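Polymerase X (Deinococcus radiodurans, PDB 2W9M) probably catalyses template-directed DNA synthesis from deoxyribonucleoside triphosphates as a family X DNA polymerase and carries a separate zinc-binding PHP domain. Local coordinates at residues R35-A40 against G80-L85. Residues are numbered along the deposited sequence; the frame is centred on the assembly and turned at random.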
loop_
_atom_site.group_PDB
_atom_site.type_symbol
_atom_site.label_atom_id
_atom_site.label_comp_id
_atom_site.label_asym_id
_atom_site.label_seq_id
_atom_site.Cartn_x
_atom_site.Cartn_y
_atom_site.Cartn_z
ATOM N N ARG A 35 17.131 24.804 -6.524
ATOM C CA ARG A 35 17.556 26.158 -6.844
ATOM C C ARG A 35 17.730 26.314 -8.348
ATOM O O ARG A 35 17.355 27.336 -8.919
ATOM C CB ARG A 35 18.864 26.498 -6.133
ATOM C CG ARG A 35 18.677 27.259 -4.840
ATOM C CD ARG A 35 20.004 27.742 -4.293
ATOM N NE ARG A 35 19.842 28.957 -3.501
ATOM C CZ ARG A 35 20.758 29.435 -2.666
ATOM N NH1 ARG A 35 21.910 28.796 -2.502
ATOM N NH2 ARG A 35 20.520 30.550 -1.988
ATOM N N ALA A 36 18.295 25.291 -8.983
ATOM C CA ALA A 36 18.538 25.322 -10.422
ATOM C C ALA A 36 17.243 25.419 -11.224
ATOM O O ALA A 36 17.192 26.096 -12.251
ATOM C CB ALA A 36 19.344 24.104 -10.853
ATOM N N TYR A 37 16.198 24.740 -10.761
ATOM C CA TYR A 37 14.905 24.796 -11.434
ATOM C C TYR A 37 14.154 26.084 -11.104
ATOM O O TYR A 37 13.449 26.636 -11.949
ATOM C CB TYR A 37 14.051 23.569 -11.097
ATOM C CG TYR A 37 14.360 22.367 -11.963
ATOM C CD1 TYR A 37 15.065 21.282 -11.457
ATOM C CD2 TYR A 37 13.956 22.325 -13.289
ATOM C CE1 TYR A 37 15.354 20.185 -12.249
ATOM C CE2 TYR A 37 14.240 21.234 -14.090
ATOM C CZ TYR A 37 14.938 20.166 -13.566
ATOM O OH TYR A 37 15.219 19.079 -14.365
ATOM N N ARG A 38 14.317 26.562 -9.877
ATOM C CA ARG A 38 13.643 27.777 -9.439
ATOM C C ARG A 38 14.216 28.997 -10.155
ATOM O O ARG A 38 13.478 29.903 -10.542
ATOM C CB ARG A 38 13.779 27.942 -7.927
ATOM C CG ARG A 38 12.595 28.616 -7.259
ATOM C CD ARG A 38 12.796 28.706 -5.751
ATOM N NE ARG A 38 13.393 27.493 -5.198
ATOM C CZ ARG A 38 14.681 27.366 -4.891
ATOM N NH1 ARG A 38 15.514 28.381 -5.077
ATOM N NH2 ARG A 38 15.139 26.224 -4.396
ATOM N N SER A 39 15.535 29.007 -10.332
ATOM C CA SER A 39 16.211 30.112 -11.008
ATOM C C SER A 39 15.932 30.099 -12.509
ATOM O O SER A 39 15.841 31.152 -13.138
ATOM C CB SER A 39 17.720 30.077 -10.744
ATOM O OG SER A 39 18.341 29.002 -11.429
ATOM N N ALA A 40 15.798 28.906 -13.081
ATOM C CA ALA A 40 15.458 28.781 -14.495
ATOM C C ALA A 40 14.045 29.298 -14.753
ATOM O O ALA A 40 13.730 29.755 -15.852
ATOM C CB ALA A 40 15.591 27.335 -14.954
ATOM N N GLY A 80 4.814 17.476 -25.123
ATOM C CA GLY A 80 3.638 17.980 -24.437
ATOM C C GLY A 80 3.569 17.314 -23.077
ATOM O O GLY A 80 2.490 17.028 -22.554
ATOM N N THR A 81 4.748 17.064 -22.515
ATOM C CA THR A 81 4.894 16.352 -21.252
ATOM C C THR A 81 6.262 16.648 -20.642
ATOM O O THR A 81 7.292 16.278 -21.207
ATOM C CB THR A 81 4.759 14.834 -21.456
ATOM O OG1 THR A 81 3.385 14.504 -21.700
ATOM C CG2 THR A 81 5.248 14.083 -20.231
ATOM N N PHE A 82 6.268 17.317 -19.491
ATOM C CA PHE A 82 7.515 17.710 -18.841
ATOM C C PHE A 82 8.183 16.518 -18.166
ATOM O O PHE A 82 7.616 15.907 -17.260
ATOM C CB PHE A 82 7.268 18.832 -17.831
ATOM C CG PHE A 82 8.520 19.536 -17.390
ATOM C CD1 PHE A 82 9.456 19.955 -18.320
ATOM C CD2 PHE A 82 8.755 19.790 -16.049
ATOM C CE1 PHE A 82 10.607 20.607 -17.920
ATOM C CE2 PHE A 82 9.903 20.441 -15.646
ATOM C CZ PHE A 82 10.830 20.851 -16.584
ATOM N N ALA A 83 9.392 16.197 -18.614
ATOM C CA ALA A 83 10.095 15.000 -18.158
ATOM C C ALA A 83 10.235 14.917 -16.637
ATOM O O ALA A 83 9.760 13.959 -16.025
ATOM C CB ALA A 83 11.459 14.880 -18.841
ATOM N N PRO A 84 10.886 15.919 -16.023
ATOM C CA PRO A 84 11.120 15.911 -14.574
ATOM C C PRO A 84 9.893 15.534 -13.734
ATOM O O PRO A 84 10.048 14.837 -12.729
ATOM C CB PRO A 84 11.550 17.353 -14.291
ATOM C CG PRO A 84 12.250 17.760 -15.539
ATOM C CD PRO A 84 11.480 17.108 -16.662
ATOM N N LEU A 85 8.703 15.980 -14.130
ATOM C CA LEU A 85 7.492 15.654 -13.378
ATOM C C LEU A 85 7.099 14.186 -13.524
ATOM O O LEU A 85 6.558 13.586 -12.592
ATOM C CB LEU A 85 6.330 16.561 -13.787
ATOM C CG LEU A 85 6.494 18.023 -13.374
ATOM C CD1 LEU A 85 5.278 18.845 -13.778
ATOM C CD2 LEU A 85 6.737 18.116 -11.879
#
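Y37 spans the interval between helix 34-45 and segment 80-85, the turn and start of helix 83-91, where F82 and P84 receive the far end of its ring. The nearest alpha carbons, those of Y37 and P84, are 10.2 Å apart, so side chains alone make this small junction (92 Å² buried, both sides summed). Along 80-85 the chain leaves helix 67-79 at G80, whose positive phi of 82° marks the change of direction. F82 then takes the N-cap position of helix 83-91; its CB points toward helix 34-45, and CG, anti to the backbone N (chi1 -165°), carries the ring on to Y37. Its leading atom CZ comes within 4.2 Å of Y37 CE2, an apolar approach. Two residues on, P84 folds back over F82: its CD sits 3.6 Å above the F82 ring plane, over the ring centre, which probably restricts rotation of that ring. The neighbouring methylene of the same proline serves Y37, with CG 3.5 Å from Y37 OH and 4.1 Å from Y37 CZ. On the tyrosine side, CG lies anti to the carbonyl carbon (chi1 -84°), a setting that carries the ring out from the helix and places its hydroxyl end beside the proline. The hydroxyl also makes a weak hydrogen bond with E72 OE1 of helix 67-79, giving this polar end a partner in a mostly apolar contact. L17 of helix 10-26 touches both Y37 and F82, and I69 packs on Y37. Y370 of the PHP region touches both Y37 and P84, so the edge of this core meets another part of the chain. All three touching residues are buried in a hydrophobic core shared by helices 10-26, 34-45, 67-79 and 83-91, consistent with the N-terminal helix-hairpin-helix domain of family X DNA polymerases.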